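Local coordinates for protein pyridoxamine 5-phosphate-dependent dehydrase (Escherichia coli, PDB 2R0T) that catalyses removal of the C3'-hydroxyl group from GDP-4-keto-6-deoxy-D-mannose by a combined transamination-deoxygenation reaction, on the pathway to L-colitose, at residues K37-Q42 with A52-S57; E160-S165 with K173-F178; M181-S186 with G198-D203. The protein carries 1 engineered substitution. All coordinates share one frame; numbering follows the deposited sequence.

Along the chain the three contacts follow one another in series, none nested in or crossing another. Interaction 1 closes a nine-residue connection and folds helix 34-47 against strand 51-55. Interaction 2 closes seven residues, bringing the turn after strand 173-174 back to the end of strand 157-161. Interaction 3 closes eleven residues between antiparallel strands 181-185 and 198-202. Strand pairing unites them in one mixed sheet, in the order 51-55, 198-202, 181-185, 157-161. Val53 N lies 2.6 Å from Ile200 O, probably hydrogen-bonded, which joins interactions 1 and 3; Thr183 N lies 2.9 Å from Glu160 O, joining 3 and 2 likewise. Each contact includes a residue of the PGU pocket.

Interaction 1 (K37-Q42 with A52-S57); sequences KQYETQ and AVMVSS. With PGU (N-({3-hydroxy-2-methyl-5-[(phosphonooxy)methyl]pyridin-4-yl}methyl)-L-glutamic acid), chain C.
The axes of helix 37-42 and strand 52-55 approach to 7.4 Å at 133°, with Glu40 and Ala52 nearest, their CA atoms 5.3 Å apart. Glu40 carries the contact, its CG beside its own backbone N (chi1 -71°) and the chain extended to bring the carboxylate to the strand backbone. There Glu40 OE1 accepts a hydrogen bond from Met54 N at 2.7 Å, essentially straight (179° at the hydrogen) and arriving on the anti side, somewhat out of the carboxylate plane. OE1 also forms a salt bridge with Arg215, so it is held by both a charge and a backbone N-H; OE2 has a long salt bridge to Lys37 NZ. Two residues before Met54, Ala52 CB packs against Glu40 O at 3.3 Å. Tyr39 and Met54 cross at about a right angle in a Met-aromatic contact, Met54 SD lying obliquely 3.7 Å from Tyr39 CD2. Ser57, of the PGU pocket, is the N-cap of helix 58-68, with Ser57 CB 3.7 Å from the phosphate oxygen O3P of PGU. Helix 255-286 covers Tyr39 and Met54. The strand is outermost in the sheet of this chain; beside it lies strand 198-202, while Val55 packs on helix 58-68.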
loop_
_atom_site.group_PDB
_atom_site.type_symbol
_atom_site.label_atom_id
_atom_site.label_comp_id
_atom_site.label_asym_id
_atom_site.label_seq_id
_atom_site.Cartn_x
_atom_site.Cartn_y
_atom_site.Cartn_z
ATOM N N LYS A 37 16.680 0.186 6.333
ATOM C CA LYS A 37 17.830 0.813 5.641
ATOM C C LYS A 37 19.021 -0.120 5.472
ATOM O O LYS A 37 19.614 -0.233 4.387
ATOM C CB LYS A 37 18.267 2.066 6.406
ATOM C CG LYS A 37 19.179 3.027 5.638
ATOM C CD LYS A 37 19.481 2.534 4.227
ATOM C CE LYS A 37 20.054 3.627 3.327
ATOM N NZ LYS A 37 19.389 3.593 1.988
ATOM N N GLN A 38 19.353 -0.841 6.533
ATOM C CA GLN A 38 20.420 -1.791 6.379
ATOM C C GLN A 38 19.988 -2.798 5.321
ATOM O O GLN A 38 20.740 -3.178 4.424
ATOM C CB GLN A 38 20.586 -2.562 7.669
ATOM C CG GLN A 38 20.856 -1.607 8.817
ATOM C CD GLN A 38 21.411 -2.317 10.045
ATOM O OE1 GLN A 38 22.021 -3.399 9.934
ATOM N NE2 GLN A 38 21.195 -1.720 11.229
ATOM N N TYR A 39 18.766 -3.277 5.453
ATOM C CA TYR A 39 18.286 -4.269 4.498
ATOM C C TYR A 39 18.402 -3.805 3.009
ATOM O O TYR A 39 18.786 -4.560 2.086
ATOM C CB TYR A 39 16.867 -4.710 4.905
ATOM C CG TYR A 39 16.239 -5.641 3.887
ATOM C CD1 TYR A 39 16.603 -6.977 3.809
ATOM C CD2 TYR A 39 15.354 -5.142 2.941
ATOM C CE1 TYR A 39 16.090 -7.786 2.825
ATOM C CE2 TYR A 39 14.815 -5.939 1.999
ATOM C CZ TYR A 39 15.136 -7.268 1.964
ATOM O OH TYR A 39 14.530 -8.049 1.007
ATOM N N GLU A 40 18.047 -2.547 2.752
ATOM C CA GLU A 40 18.143 -2.045 1.373
ATOM C C GLU A 40 19.577 -2.053 0.814
ATOM O O GLU A 40 19.814 -2.284 -0.386
ATOM C CB GLU A 40 17.552 -0.640 1.313
ATOM C CG GLU A 40 16.047 -0.649 1.465
ATOM C CD GLU A 40 15.503 0.708 1.724
ATOM O OE1 GLU A 40 14.279 0.875 1.522
ATOM O OE2 GLU A 40 16.293 1.593 2.142
ATOM N N THR A 41 20.533 -1.793 1.696
ATOM C CA THR A 41 21.922 -1.740 1.273
ATOM C C THR A 41 22.365 -3.113 0.864
ATOM O O THR A 41 22.936 -3.328 -0.195
ATOM C CB THR A 41 22.763 -1.265 2.445
ATOM O OG1 THR A 41 22.184 -0.049 2.956
ATOM C CG2 THR A 41 24.182 -1.036 1.995
ATOM N N GLN A 42 22.070 -4.057 1.743
ATOM C CA GLN A 42 22.371 -5.460 1.487
ATOM C C GLN A 42 21.725 -5.937 0.180
ATOM O O GLN A 42 22.362 -6.563 -0.669
ATOM C CB GLN A 42 21.883 -6.303 2.659
ATOM C CG GLN A 42 23.016 -6.690 3.548
ATOM C CD GLN A 42 24.319 -6.600 2.780
ATOM O OE1 GLN A 42 24.643 -7.470 1.960
ATOM N NE2 GLN A 42 25.060 -5.519 3.013
ATOM N N ALA A 52 18.251 0.250 -3.857
ATOM C CA ALA A 52 17.135 -0.690 -3.640
ATOM C C ALA A 52 16.197 0.074 -2.746
ATOM O O ALA A 52 16.674 0.740 -1.835
ATOM C CB ALA A 52 17.618 -1.850 -2.830
ATOM N N VAL A 53 14.888 -0.072 -2.902
ATOM C CA VAL A 53 13.999 0.626 -1.961
ATOM C C VAL A 53 12.960 -0.379 -1.527
ATOM O O VAL A 53 12.307 -1.022 -2.357
ATOM C CB VAL A 53 13.311 1.824 -2.605
ATOM C CG1 VAL A 53 12.159 2.379 -1.702
ATOM C CG2 VAL A 53 14.360 2.926 -2.848
ATOM N N MET A 54 12.832 -0.554 -0.221
ATOM C CA MET A 54 11.876 -1.537 0.259
ATOM C C MET A 54 10.468 -1.033 0.459
ATOM O O MET A 54 10.274 0.009 1.138
ATOM C CB MET A 54 12.368 -2.200 1.556
ATOM C CG MET A 54 11.428 -3.293 2.101
ATOM S SD MET A 54 11.963 -3.898 3.774
ATOM C CE MET A 54 11.095 -5.553 3.902
ATOM N N VAL A 55 9.499 -1.772 -0.088
ATOM C CA VAL A 55 8.103 -1.387 0.135
ATOM C C VAL A 55 7.272 -2.496 0.837
ATOM O O VAL A 55 7.774 -3.590 1.180
ATOM C CB VAL A 55 7.367 -0.860 -1.147
ATOM C CG1 VAL A 55 8.092 0.362 -1.706
ATOM C CG2 VAL A 55 7.422 -1.971 -2.193
ATOM N N SER A 56 5.976 -2.203 1.002
ATOM C CA SER A 56 5.099 -3.129 1.709
ATOM C C SER A 56 4.807 -4.464 1.000
ATOM O O SER A 56 4.428 -5.430 1.653
ATOM C CB SER A 56 3.836 -2.414 2.167
ATOM O OG SER A 56 3.121 -1.978 1.020
ATOM N N SER A 57 5.024 -4.583 -0.306
ATOM C CA SER A 57 4.768 -5.864 -0.925
ATOM C C SER A 57 5.259 -5.747 -2.335
ATOM O O SER A 57 5.567 -4.653 -2.763
ATOM C CB SER A 57 3.264 -6.158 -0.944
ATOM O OG SER A 57 2.501 -5.234 -1.751
HETATM N N1 PGU C . 4.290 -9.782 -9.519
HETATM C C2 PGU C . 4.473 -11.056 -9.782
HETATM C C2A PGU C . 4.940 -11.403 -11.172
HETATM C C3 PGU C . 4.226 -12.044 -8.790
HETATM O O3 PGU C . 4.405 -13.362 -9.021
HETATM C C4 PGU C . 3.736 -11.668 -7.526
HETATM C C4A PGU C . 3.410 -12.713 -6.483
HETATM C C5 PGU C . 3.501 -10.288 -7.325
HETATM C C6 PGU C . 3.819 -9.380 -8.326
HETATM C C5A PGU C . 2.889 -9.788 -6.046
HETATM O O4P PGU C . 3.853 -9.573 -5.088
HETATM P P PGU C . 3.176 -9.578 -3.670
HETATM O O1P PGU C . 4.377 -9.374 -2.636
HETATM O O2P PGU C . 2.461 -10.960 -3.425
HETATM O O3P PGU C . 2.045 -8.495 -3.600
HETATM N N PGU C . 2.181 -13.449 -6.864
HETATM C CA PGU C . 1.691 -14.337 -5.758
HETATM C CB PGU C . 0.521 -13.630 -5.039
HETATM C CG PGU C . 0.542 -14.032 -3.580
HETATM C CD PGU C . -0.126 -12.956 -2.743
HETATM O OE1 PGU C . -1.207 -13.240 -2.128
HETATM O OE2 PGU C . 0.410 -11.767 -2.642
HETATM C C PGU C . 1.171 -15.668 -6.357
HETATM O O PGU C . 0.338 -16.381 -5.693
HETATM O OXT PGU C . 1.542 -16.043 -7.537
HETATM O O HOH W 1 19.450 1.955 -0.699
#

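Interaction 2 (E160-S165 with K173-F178). With PGU (N-({3-hydroxy-2-methyl-5-[(phosphonooxy)methyl]pyridin-4-yl}methyl)-L-glutamic acid), chain C.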
loop_
_atom_site.group_PDB
_atom_site.type_symbol
_atom_site.label_atom_id
_atom_site.label_comp_id
_atom_site.label_asym_id
_atom_site.label_seq_id
_atom_site.Cartn_x
_atom_site.Cartn_y
_atom_site.Cartn_z
ATOM N N GLU A 160 11.205 -4.574 -15.337
ATOM C CA GLU A 160 11.044 -5.983 -15.004
ATOM C C GLU A 160 10.204 -6.179 -13.765
ATOM O O GLU A 160 10.561 -5.630 -12.707
ATOM C CB GLU A 160 12.392 -6.655 -14.638
ATOM C CG GLU A 160 13.460 -6.699 -15.754
ATOM C CD GLU A 160 14.777 -7.293 -15.255
ATOM O OE1 GLU A 160 14.806 -8.536 -15.013
ATOM O OE2 GLU A 160 15.749 -6.519 -15.041
ATOM N N ASP A 161 9.183 -7.045 -13.862
ATOM C CA ASP A 161 8.524 -7.572 -12.657
ATOM C C ASP A 161 9.310 -8.905 -12.388
ATOM O O ASP A 161 9.267 -9.887 -13.162
ATOM C CB ASP A 161 7.041 -7.833 -12.841
ATOM C CG ASP A 161 6.414 -8.484 -11.618
ATOM O OD1 ASP A 161 7.095 -8.988 -10.701
ATOM O OD2 ASP A 161 5.181 -8.539 -11.611
ATOM N N ASN A 162 10.128 -8.889 -11.340
ATOM C CA ASN A 162 10.953 -10.042 -10.993
ATOM C C ASN A 162 10.411 -10.648 -9.711
ATOM O O ASN A 162 11.177 -11.126 -8.872
ATOM C CB ASN A 162 12.406 -9.604 -10.768
ATOM C CG ASN A 162 13.354 -10.708 -11.017
ATOM O OD1 ASN A 162 13.234 -11.425 -12.017
ATOM N ND2 ASN A 162 14.279 -10.916 -10.067
ATOM N N CYS A 163 9.109 -10.548 -9.494
ATOM C CA CYS A 163 8.596 -11.054 -8.220
ATOM C C CYS A 163 8.668 -12.553 -7.996
ATOM O O CYS A 163 8.519 -13.044 -6.869
ATOM C CB CYS A 163 7.190 -10.517 -7.999
ATOM S SG CYS A 163 7.298 -8.737 -7.621
ATOM N N GLU A 164 8.834 -13.280 -9.093
ATOM C CA GLU A 164 8.948 -14.768 -9.080
ATOM C C GLU A 164 10.340 -15.324 -9.372
ATOM O O GLU A 164 10.530 -16.546 -9.402
ATOM C CB GLU A 164 7.968 -15.393 -10.106
ATOM C CG GLU A 164 6.539 -14.953 -9.895
ATOM C CD GLU A 164 5.522 -15.608 -10.841
ATOM O OE1 GLU A 164 5.938 -16.293 -11.801
ATOM O OE2 GLU A 164 4.305 -15.427 -10.609
ATOM N N SER A 165 11.265 -14.433 -9.724
ATOM C CA SER A 165 12.597 -14.838 -10.178
ATOM C C SER A 165 13.772 -14.282 -9.388
ATOM O O SER A 165 14.844 -14.057 -9.937
ATOM C CB SER A 165 12.706 -14.503 -11.664
ATOM O OG SER A 165 11.781 -15.375 -12.332
ATOM N N LYS A 173 24.435 -11.629 -14.902
ATOM C CA LYS A 173 23.744 -10.482 -14.351
ATOM C C LYS A 173 22.450 -10.974 -13.766
ATOM O O LYS A 173 21.816 -11.925 -14.257
ATOM C CB LYS A 173 23.546 -9.369 -15.369
ATOM C CG LYS A 173 22.958 -8.086 -14.817
ATOM C CD LYS A 173 22.962 -7.003 -15.932
ATOM C CE LYS A 173 22.455 -5.620 -15.470
ATOM N NZ LYS A 173 23.369 -4.970 -14.452
ATOM N N CYS A 174 22.118 -10.346 -12.655
ATOM C CA CYS A 174 20.935 -10.698 -11.921
ATOM C C CYS A 174 19.679 -10.156 -12.592
ATOM O O CYS A 174 19.593 -8.986 -12.950
ATOM C CB CYS A 174 21.077 -10.078 -10.557
ATOM S SG CYS A 174 22.063 -11.113 -9.451
ATOM N N ALA A 175 18.687 -11.028 -12.742
ATOM C CA ALA A 175 17.409 -10.650 -13.320
ATOM C C ALA A 175 16.888 -9.559 -12.377
ATOM O O ALA A 175 17.168 -9.600 -11.175
ATOM C CB ALA A 175 16.453 -11.916 -13.336
ATOM N N GLY A 176 16.167 -8.584 -12.893
ATOM C CA GLY A 176 15.685 -7.521 -12.010
ATOM C C GLY A 176 16.536 -6.279 -12.218
ATOM O O GLY A 176 16.100 -5.152 -11.943
ATOM N N THR A 177 17.770 -6.495 -12.667
ATOM C CA THR A 177 18.693 -5.383 -12.825
ATOM C C THR A 177 18.916 -4.994 -14.268
ATOM O O THR A 177 19.645 -4.065 -14.572
ATOM C CB THR A 177 20.014 -5.628 -12.155
ATOM O OG1 THR A 177 20.701 -6.671 -12.847
ATOM C CG2 THR A 177 19.830 -5.982 -10.686
ATOM N N PHE A 178 18.259 -5.703 -15.158
ATOM C CA PHE A 178 18.311 -5.333 -16.551
ATOM C C PHE A 178 17.429 -4.102 -16.833
ATOM O O PHE A 178 17.807 -3.283 -17.648
ATOM C CB PHE A 178 17.806 -6.504 -17.368
ATOM C CG PHE A 178 18.736 -7.655 -17.340
ATOM C CD1 PHE A 178 18.551 -8.683 -16.436
ATOM C CD2 PHE A 178 19.842 -7.678 -18.178
ATOM C CE1 PHE A 178 19.451 -9.757 -16.393
ATOM C CE2 PHE A 178 20.747 -8.755 -18.161
ATOM C CZ PHE A 178 20.566 -9.797 -17.250
HETATM N N1 PGU C . 4.290 -9.782 -9.519
HETATM C C2 PGU C . 4.473 -11.056 -9.782
HETATM C C2A PGU C . 4.940 -11.403 -11.172
HETATM C C3 PGU C . 4.226 -12.044 -8.790
HETATM O O3 PGU C . 4.405 -13.362 -9.021
HETATM C C4 PGU C . 3.736 -11.668 -7.526
HETATM C C4A PGU C . 3.410 -12.713 -6.483
HETATM C C5 PGU C . 3.501 -10.288 -7.325
HETATM C C6 PGU C . 3.819 -9.380 -8.326
HETATM C C5A PGU C . 2.889 -9.788 -6.046
HETATM O O4P PGU C . 3.853 -9.573 -5.088
HETATM P P PGU C . 3.176 -9.578 -3.670
HETATM O O1P PGU C . 4.377 -9.374 -2.636
HETATM O O2P PGU C . 2.461 -10.960 -3.425
HETATM O O3P PGU C . 2.045 -8.495 -3.600
HETATM N N PGU C . 2.181 -13.449 -6.864
HETATM C CA PGU C . 1.691 -14.337 -5.758
HETATM C CB PGU C . 0.521 -13.630 -5.039
HETATM C CG PGU C . 0.542 -14.032 -3.580
HETATM C CD PGU C . -0.126 -12.956 -2.743
HETATM O OE1 PGU C . -1.207 -13.240 -2.128
HETATM O OE2 PGU C . 0.410 -11.767 -2.642
HETATM C C PGU C . 1.171 -15.668 -6.357
HETATM O O PGU C . 0.338 -16.381 -5.693
HETATM O OXT PGU C . 1.542 -16.043 -7.537
#
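The Phe178 ring meets Glu160 at its edge, where the carboxylate oxygen OE2 and Ala175 CA both lie near the ring plane. Over one face runs the aliphatic part of Lys173, with CD 3.6 Å above the ring plane and displaced toward the rim; the ring of Phe144 also stacks on Phe178. With CG turned away from its own carbonyl carbon (chi1 -63°), the extended Glu160 chain carries the carboxylate to the turn. Its carboxylate receives backbone N-H groups: Gly176 N approaches OE1 from above the carboxylate plane, at a modelled 2.5 Å that is short enough to be doubtful in detail, and Phe178 N gives OE2 a weak, bent bond (121° at the hydrogen). Gly179 N adds a further bond to OE2, and Asn136 ND2 serves both Glu160 OE1 and Asn162 OD1. Asn162 OD1 also touches Ala175 CB at 3.5 Å. The receiving segment contains a type II beta turn from Cys174 to Thr177, in which Thr177 OG1 donates to Cys174 O at 2.6 Å. On the far side of the strand end, Asp161 OD1 accepts from Cys163 N at 2.8 Å, an Asx turn. Asp161 OD2 lies 2.6 Å from N1 of PGU, and Cys163 CB stands over a pyridine face, 3.3 Å from C2. An aspartate at the cofactor's pyridine nitrogen is characteristic of fold-type I PLP enzymes, the aspartate aminotransferase superfamily.

Interaction 3 (M181-S186 with G198-D203). With PGU (N-({3-hydroxy-2-methyl-5-[(phosphonooxy)methyl]pyridin-4-yl}methyl)-L-glutamic acid), chain C.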
loop_
_atom_site.group_PDB
_atom_site.type_symbol
_atom_site.label_atom_id
_atom_site.label_comp_id
_atom_site.label_asym_id
_atom_site.label_seq_id
_atom_site.Cartn_x
_atom_site.Cartn_y
_atom_site.Cartn_z
ATOM N N MET A 181 14.147 -0.188 -13.797
ATOM C CA MET A 181 13.736 -0.617 -12.467
ATOM C C MET A 181 13.394 -2.079 -12.599
ATOM O O MET A 181 13.105 -2.565 -13.713
ATOM C CB MET A 181 12.510 0.119 -11.931
ATOM C CG MET A 181 12.874 1.435 -11.334
ATOM S SD MET A 181 11.416 2.435 -11.066
ATOM C CE MET A 181 10.993 3.144 -12.663
ATOM N N GLY A 182 13.475 -2.783 -11.465
ATOM C CA GLY A 182 13.137 -4.187 -11.442
ATOM C C GLY A 182 12.423 -4.308 -10.107
ATOM O O GLY A 182 12.909 -3.732 -9.142
ATOM N N THR A 183 11.307 -5.037 -10.020
ATOM C CA THR A 183 10.660 -5.214 -8.689
ATOM C C THR A 183 10.840 -6.652 -8.100
ATOM O O THR A 183 10.989 -7.646 -8.843
ATOM C CB THR A 183 9.158 -4.813 -8.725
ATOM O OG1 THR A 183 8.510 -5.632 -9.695
ATOM C CG2 THR A 183 8.944 -3.332 -9.065
ATOM N N PHE A 184 10.808 -6.785 -6.767
ATOM C CA PHE A 184 10.931 -8.096 -6.082
ATOM C C PHE A 184 9.859 -8.239 -5.017
ATOM O O PHE A 184 9.348 -7.235 -4.452
ATOM C CB PHE A 184 12.279 -8.258 -5.343
ATOM C CG PHE A 184 13.482 -8.268 -6.262
ATOM C CD1 PHE A 184 13.904 -7.100 -6.901
ATOM C CD2 PHE A 184 14.183 -9.445 -6.492
ATOM C CE1 PHE A 184 15.011 -7.102 -7.767
ATOM C CE2 PHE A 184 15.280 -9.479 -7.354
ATOM C CZ PHE A 184 15.686 -8.300 -7.985
ATOM N N SER A 185 9.637 -9.485 -4.608
ATOM C CA SER A 185 8.610 -9.718 -3.589
ATOM C C SER A 185 9.169 -10.590 -2.521
ATOM O O SER A 185 9.802 -11.582 -2.869
ATOM C CB SER A 185 7.458 -10.480 -4.220
ATOM O OG SER A 185 6.512 -10.852 -3.248
ATOM N N SER A 186 8.959 -10.259 -1.239
ATOM C CA SER A 186 9.359 -11.213 -0.155
ATOM C C SER A 186 8.145 -11.755 0.633
ATOM O O SER A 186 8.205 -12.043 1.835
ATOM C CB SER A 186 10.419 -10.672 0.786
ATOM O OG SER A 186 10.082 -9.329 1.023
ATOM N N GLY A 198 8.289 -6.051 -0.501
ATOM C CA GLY A 198 8.682 -5.989 -1.920
ATOM C C GLY A 198 9.853 -5.012 -2.010
ATOM O O GLY A 198 10.185 -4.320 -1.038
ATOM N N CYS A 199 10.500 -4.962 -3.158
ATOM C CA CYS A 199 11.623 -4.038 -3.283
ATOM C C CYS A 199 11.743 -3.553 -4.692
ATOM O O CYS A 199 11.559 -4.334 -5.616
ATOM C CB CYS A 199 12.928 -4.785 -3.038
ATOM S SG CYS A 199 14.242 -3.624 -2.550
ATOM N N ILE A 200 12.119 -2.295 -4.876
ATOM C CA ILE A 200 12.416 -1.841 -6.240
ATOM C C ILE A 200 13.922 -1.603 -6.239
ATOM O O ILE A 200 14.512 -1.119 -5.258
ATOM C CB ILE A 200 11.722 -0.440 -6.609
ATOM C CG1 ILE A 200 10.210 -0.522 -6.414
ATOM C CG2 ILE A 200 11.915 -0.080 -8.081
ATOM C CD1 ILE A 200 9.752 0.088 -5.138
ATOM N N VAL A 201 14.527 -1.953 -7.367
ATOM C CA VAL A 201 15.949 -1.745 -7.585
ATOM C C VAL A 201 16.116 -0.851 -8.813
ATOM O O VAL A 201 15.302 -0.849 -9.717
ATOM C CB VAL A 201 16.787 -3.059 -7.720
ATOM C CG1 VAL A 201 16.732 -3.839 -6.411
ATOM C CG2 VAL A 201 16.421 -3.880 -9.004
ATOM N N THR A 202 17.163 -0.040 -8.805
ATOM C CA THR A 202 17.473 0.885 -9.885
ATOM C C THR A 202 18.873 1.413 -9.644
ATOM O O THR A 202 19.337 1.497 -8.470
ATOM C CB THR A 202 16.505 2.120 -9.905
ATOM O OG1 THR A 202 16.663 2.856 -11.131
ATOM C CG2 THR A 202 16.723 3.059 -8.737
ATOM N N ASP A 203 19.490 1.817 -10.762
ATOM C CA ASP A 203 20.800 2.483 -10.774
ATOM C C ASP A 203 20.624 3.971 -11.074
ATOM O O ASP A 203 21.600 4.709 -11.169
ATOM C CB ASP A 203 21.745 1.889 -11.807
ATOM C CG ASP A 203 22.150 0.462 -11.478
ATOM O OD1 ASP A 203 22.348 0.181 -10.276
ATOM O OD2 ASP A 203 22.300 -0.356 -12.426
HETATM N N1 PGU C . 4.290 -9.782 -9.519
HETATM C C2 PGU C . 4.473 -11.056 -9.782
HETATM C C2A PGU C . 4.940 -11.403 -11.172
HETATM C C3 PGU C . 4.226 -12.044 -8.790
HETATM O O3 PGU C . 4.405 -13.362 -9.021
HETATM C C4 PGU C . 3.736 -11.668 -7.526
HETATM C C4A PGU C . 3.410 -12.713 -6.483
HETATM C C5 PGU C . 3.501 -10.288 -7.325
HETATM C C6 PGU C . 3.819 -9.380 -8.326
HETATM C C5A PGU C . 2.889 -9.788 -6.046
HETATM O O4P PGU C . 3.853 -9.573 -5.088
HETATM P P PGU C . 3.176 -9.578 -3.670
HETATM O O1P PGU C . 4.377 -9.374 -2.636
HETATM O O2P PGU C . 2.461 -10.960 -3.425
HETATM O O3P PGU C . 2.045 -8.495 -3.600
HETATM N N PGU C . 2.181 -13.449 -6.864
HETATM C CA PGU C . 1.691 -14.337 -5.758
HETATM C CB PGU C . 0.521 -13.630 -5.039
HETATM C CG PGU C . 0.542 -14.032 -3.580
HETATM C CD PGU C . -0.126 -12.956 -2.743
HETATM O OE1 PGU C . -1.207 -13.240 -2.128
HETATM O OE2 PGU C . 0.410 -11.767 -2.642
HETATM C C PGU C . 1.171 -15.668 -6.357
HETATM O O PGU C . 0.338 -16.381 -5.693
HETATM O OXT PGU C . 1.542 -16.043 -7.537
#
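Cys199 O takes the shortest sound backbone bond of the contact, from Phe184 N at 2.8 Å, with the donor in the carbonyl plane. Around the same oxygen gather Thr183 CA, a CA-H...O contact at 3.3 Å, and the edge of the Phe184 ring. Two more bonds pair Gly182 with Val201: Val201 N reaches Gly182 O at 3.0 Å with 161° at the hydrogen, whereas Gly182 N to Val201 O is longer and more bent (144°). Gly182-Val201 and Phe184-Cys199 are therefore hydrogen-bonded pairs, while Thr183-Ile200 and Ser185-Gly198 are non-hydrogen-bonded pairs of an antiparallel arrangement.

The side chains separate onto two faces. On one, Phe184 meets Val201 at about a right angle, Val201 CG2 lying in the ring plane 3.7 Å from Phe184 CE1; beyond them Phe43 and Phe47 of helix 34-47 contact the ring, Phe43 edge-to-face. On the other, Thr183 and Ile200 lie side by side, and both touch Ala61 of helix 58-68. Thr183 OG1 is bonded to Asn62 of that helix. Met181 also runs alongside Ile200, with Met181 CG 3.7 Å from Ile200 CG2.

Ser185 shares the face of Thr183 and turns its hydroxyl anti to the backbone N (chi1 174°), which brings OG to 2.7 Å from the phosphate oxygen O1P of PGU, to which it donates. Gly58 N, Ser59 OG and, from the second subunit, Asn250 and Arg252 also bond PGU. The backbone bonds thus fix the strand that carries Ser185, presenting its hydroxyl to the phosphate, consistent with a role in holding the cofactor.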